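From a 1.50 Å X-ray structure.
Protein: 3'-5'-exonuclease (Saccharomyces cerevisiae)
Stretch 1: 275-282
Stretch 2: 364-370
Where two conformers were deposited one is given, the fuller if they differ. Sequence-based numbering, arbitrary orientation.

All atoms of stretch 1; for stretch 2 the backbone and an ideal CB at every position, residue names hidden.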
ATOM      1  N   GLY A 275       3.894   5.439  -5.830  1.00 12.45           N
ATOM      2  CA  GLY A 275       3.869   5.775  -4.403  1.00 12.24           C
ATOM      3  C   GLY A 275       5.267   6.005  -3.848  1.00 12.42           C
ATOM      4  O   GLY A 275       6.185   5.201  -4.070  1.00 13.43           O
ATOM      5  N   VAL A 276       5.410   7.111  -3.117  1.00 12.09           N
ATOM      6  CA  VAL A 276       6.692   7.544  -2.567  1.00 12.27           C
ATOM      7  C   VAL A 276       6.562   7.703  -1.053  1.00 12.36           C
ATOM      8  O   VAL A 276       5.720   8.451  -0.559  1.00 12.93           O
ATOM      9  CB  VAL A 276       7.109   8.884  -3.207  1.00 11.82           C
ATOM     10  CG1 VAL A 276       8.358   9.495  -2.527  1.00 14.07           C
ATOM     11  CG2 VAL A 276       7.358   8.697  -4.700  1.00 13.17           C
ATOM     12  N   ASN A 277       7.395   6.956  -0.327  1.00 12.65           N
ATOM     13  CA  ASN A 277       7.477   7.056   1.118  1.00 12.72           C
ATOM     14  C   ASN A 277       8.942   7.248   1.527  1.00 13.51           C
ATOM     15  O   ASN A 277       9.810   7.436   0.676  1.00 13.62           O
ATOM     16  CB  ASN A 277       6.883   5.797   1.772  1.00 12.76           C
ATOM     17  CG  ASN A 277       7.574   4.513   1.320  1.00 14.56           C
ATOM     18  OD1 ASN A 277       8.802   4.458   1.194  1.00 15.28           O
ATOM     19  ND2 ASN A 277       6.798   3.467   1.112  1.00 13.43           N
ATOM     20  N   GLY A 278       9.228   7.178   2.823  1.00 13.21           N
ATOM     21  CA  GLY A 278      10.596   7.403   3.289  1.00 13.45           C
ATOM     22  C   GLY A 278      11.585   6.407   2.727  1.00 13.91           C
ATOM     23  O   GLY A 278      12.745   6.758   2.503  1.00 14.92           O
ATOM     24  N   CYS A 279      11.151   5.172   2.487  1.00 13.86           N
ATOM     25  CA  CYS A 279      12.040   4.163   1.894  1.00 14.79           C
ATOM     26  C   CYS A 279      12.436   4.514   0.448  1.00 14.71           C
ATOM     27  O   CYS A 279      13.521   4.139  -0.015  1.00 15.73           O
ATOM     28  CB  CYS A 279      11.419   2.760   1.970  1.00 14.85           C
ATOM     29  SG  CYS A 279      11.305   2.081   3.644  1.00 17.06           S
ATOM     30  N   SER A 280      11.555   5.233  -0.248  1.00 13.76           N
ATOM     31  CA  SER A 280      11.788   5.715  -1.604  1.00 14.50           C
ATOM     32  C   SER A 280      12.801   6.859  -1.654  1.00 14.41           C
ATOM     33  O   SER A 280      13.089   7.342  -2.750  1.00 15.24           O
ATOM     34  CB  SER A 280      10.481   6.285  -2.177  1.00 14.43           C
ATOM     35  OG  SER A 280       9.419   5.352  -2.063  1.00 14.34           O
ATOM     36  N   LEU A 281      13.289   7.318  -0.491  1.00 14.63           N
ATOM     37  CA  LEU A 281      14.062   8.583  -0.392  1.00 14.60           C
ATOM     38  C   LEU A 281      15.392   8.399   0.370  1.00 15.43           C
ATOM     39  O   LEU A 281      15.988   9.376   0.863  1.00 15.45           O
ATOM     40  CB  LEU A 281      13.192   9.684   0.266  1.00 14.14           C
ATOM     41  CG  LEU A 281      11.832  10.006  -0.392  1.00 15.55           C
ATOM     42  CD1 LEU A 281      10.966  10.803   0.583  1.00 15.47           C
ATOM     43  CD2 LEU A 281      12.049  10.760  -1.697  1.00 15.44           C
ATOM     44  N   ARG A 282      15.861   7.153   0.477  1.00 16.18           N
ATOM     45  CA  ARG A 282      16.975   6.842   1.380  1.00 17.16           C
ATOM     46  C   ARG A 282      18.338   7.228   0.853  1.00 17.75           C
ATOM     47  O   ARG A 282      19.189   7.690   1.621  1.00 17.71           O
ATOM     48  CB  ARG A 282      16.954   5.366   1.771  1.00 17.98           C
ATOM     49  CG  ARG A 282      15.897   5.070   2.837  1.00 18.85           C
ATOM     50  CD  ARG A 282      15.874   3.618   3.217  1.00 24.04           C
ATOM     51  NE  ARG A 282      15.429   2.820   2.082  1.00 26.69           N
ATOM     52  CZ  ARG A 282      14.998   1.569   2.165  1.00 29.39           C
ATOM     53  NH1 ARG A 282      14.945   0.957   3.344  1.00 29.47           N
ATOM     54  NH2 ARG A 282      14.624   0.939   1.057  1.00 29.60           N
ATOM     55  N   UNK A 364       6.690  15.078   6.456  1.00 13.77           N
ATOM     56  CA  UNK A 364       8.123  14.920   6.203  1.00 14.11           C
ATOM     57  C   UNK A 364       8.367  14.426   4.788  1.00 14.26           C
ATOM     58  O   UNK A 364       9.283  14.864   4.123  1.00 14.05           O
ATOM     59  CB  UNK A 364       8.746  13.954   7.212  1.00 14.11           C
ATOM     60  N   UNK A 365       7.547  13.483   4.332  1.00 13.74           N
ATOM     61  CA  UNK A 365       7.713  12.977   2.965  1.00 13.71           C
ATOM     62  C   UNK A 365       7.465  14.122   1.976  1.00 13.43           C
ATOM     63  O   UNK A 365       8.230  14.294   1.022  1.00 13.83           O
ATOM     64  CB  UNK A 365       6.763  11.809   2.693  1.00 13.71           C
ATOM     65  N   UNK A 366       6.429  14.929   2.238  1.00 13.32           N
ATOM     66  CA  UNK A 366       6.078  16.034   1.340  1.00 13.72           C
ATOM     67  C   UNK A 366       7.219  17.069   1.276  1.00 14.55           C
ATOM     68  O   UNK A 366       7.578  17.543   0.197  1.00 14.56           O
ATOM     69  CB  UNK A 366       4.782  16.702   1.804  1.00 13.72           C
ATOM     70  N   UNK A 367       7.814  17.374   2.426  1.00 14.83           N
ATOM     71  CA  UNK A 367       8.928  18.342   2.465  1.00 15.43           C
ATOM     72  C   UNK A 367      10.071  17.833   1.605  1.00 15.20           C
ATOM     73  O   UNK A 367      10.619  18.555   0.766  1.00 15.39           O
ATOM     74  CB  UNK A 367       9.407  18.578   3.899  1.00 15.43           C
ATOM     75  N   UNK A 368      10.435  16.570   1.793  1.00 14.60           N
ATOM     76  CA  UNK A 368      11.555  16.020   1.033  1.00 15.12           C
ATOM     77  C   UNK A 368      11.265  16.035  -0.478  1.00 15.55           C
ATOM     78  O   UNK A 368      12.107  16.463  -1.274  1.00 15.33           O
ATOM     79  CB  UNK A 368      11.855  14.594   1.499  1.00 15.12           C
ATOM     80  N   UNK A 369      10.084  15.572  -0.870  1.00 15.08           N
ATOM     81  CA  UNK A 369       9.757  15.492  -2.291  1.00 15.75           C
ATOM     82  C   UNK A 369       9.739  16.894  -2.912  1.00 16.35           C
ATOM     83  O   UNK A 369      10.237  17.079  -4.022  1.00 16.50           O
ATOM     84  CB  UNK A 369       8.407  14.800  -2.492  1.00 15.75           C
ATOM     85  N   UNK A 370       9.211  17.868  -2.173  1.00 16.45           N
ATOM     86  CA  UNK A 370       9.135  19.231  -2.686  0.50 17.03           C
ATOM     87  C   UNK A 370      10.536  19.811  -2.913  1.00 17.28           C
ATOM     88  O   UNK A 370      10.785  20.452  -3.942  1.00 17.67           O
ATOM     89  CB  UNK A 370       8.345  20.117  -1.720  0.50 17.03           C
TER

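Stretch 2 is helical throughout, with phi near -63° and psi near -43°. Proline would be awkward within the helix, and glycine would gain little. Stretch 1 offers it mainly two apolar side chains, Val 276 and Leu 281, both with CA-to-CB directed toward the helix.

Position 364 has nothing of stretch 1 within 5.5 Å of its ideal CB. Stretch 1 sets no preference there, and many residues would fit. The deposited residue is Gln 364, which makes no contact with stretch 1.

Position 365 points toward stretch 1. Its ideal CB lies 4.8 Å from Val 276 O, 4.8 Å from Leu 281 CD1 and 5.1 Å from Asn 277 CA. The space is shallow and bordered by backbone as well as by the leucine methyl. A small or medium side chain would suit it, such as alanine, valine, threonine or perhaps serine. The residue is Val 365, with chi1 in the t well. Its CG1 packs 3.6 Å from Val 276 O, 4.1 Å from Asn 277 CA and 4.0 Å from Leu 281 CD1. Its CG2 comes within 4.4 Å of Gly 278 N. One short branched side chain thus touches the strand end, the turn and Leu 281.

Position 366 points away from stretch 1, which places no demand on it. It is Ala 366.

Position 367 is also out of reach, and many side chains would be compatible. It is Ile 367.

Position 368 points toward stretch 1, and its ideal CB is 4.0 Å from Leu 281 CD1. An apolar residue is favored; alanine, valine or isoleucine could each meet that methyl. The residue is Val 368. Its CG1 lies 3.7 Å from Leu 281 CD1, a close van der Waals contact.

Position 369 also points toward stretch 1, with more room. Its ideal CB is 5.3 Å from Val 276 CG1 and 5.5 Å from Leu 281 CD2. Alanine would leave those methyls at a distance, whereas valine, isoleucine or leucine could reach them. The residue is Val 369. Its CG2 sits 3.8 Å from Val 276 CG1 and 4.3 Å from Leu 281 CD2, so it touches both apolar side chains.

Position 370 is out of reach, and stretch 1 leaves the choice open. It is Ser 370, whose OG donates a hydrogen bond to Ile 367 O at 2.8 Å, within the helix.

No hydrogen bond joins the stretches. The contact is mainly apolar packing, with Val 365 also lying against backbone atoms of stretch 1, and it buries 230 Å² summed over both sides.

Stretch 2 (364-370) QVAIVVS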
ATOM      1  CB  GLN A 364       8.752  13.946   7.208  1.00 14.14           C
ATOM      2  CG  GLN A 364       8.677  14.384   8.653  1.00 15.32           C
ATOM      3  CD  GLN A 364       9.239  13.346   9.598  1.00 16.13           C
ATOM      4  OE1 GLN A 364       9.823  12.367   9.183  1.00 20.28           O
ATOM      5  NE2 GLN A 364       9.048  13.565  10.892  1.00 20.59           N
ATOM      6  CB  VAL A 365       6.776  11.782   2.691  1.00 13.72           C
ATOM      7  CG1 VAL A 365       7.070  11.145   1.322  1.00 14.88           C
ATOM      8  CG2 VAL A 365       6.918  10.745   3.805  1.00 14.21           C
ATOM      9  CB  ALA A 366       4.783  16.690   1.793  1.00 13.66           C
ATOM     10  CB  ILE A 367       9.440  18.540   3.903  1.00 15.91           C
ATOM     11  CG1 ILE A 367       8.479  19.451   4.653  1.00 16.03           C
ATOM     12  CG2 ILE A 367      10.870  19.130   3.913  1.00 16.90           C
ATOM     13  CD1 ILE A 367       8.674  19.376   6.186  1.00 15.81           C
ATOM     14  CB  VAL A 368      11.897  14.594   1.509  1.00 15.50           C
ATOM     15  CG1 VAL A 368      12.947  13.947   0.600  1.00 16.29           C
ATOM     16  CG2 VAL A 368      12.360  14.620   2.972  1.00 15.43           C
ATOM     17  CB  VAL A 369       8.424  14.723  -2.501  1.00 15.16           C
ATOM     18  CG1 VAL A 369       7.961  14.822  -3.958  1.00 16.16           C
ATOM     19  CG2 VAL A 369       8.595  13.252  -2.102  1.00 15.74           C
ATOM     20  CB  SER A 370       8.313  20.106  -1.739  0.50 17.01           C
ATOM     21  OG  SER A 370       9.047  20.424  -0.573  0.50 18.53           O
TER
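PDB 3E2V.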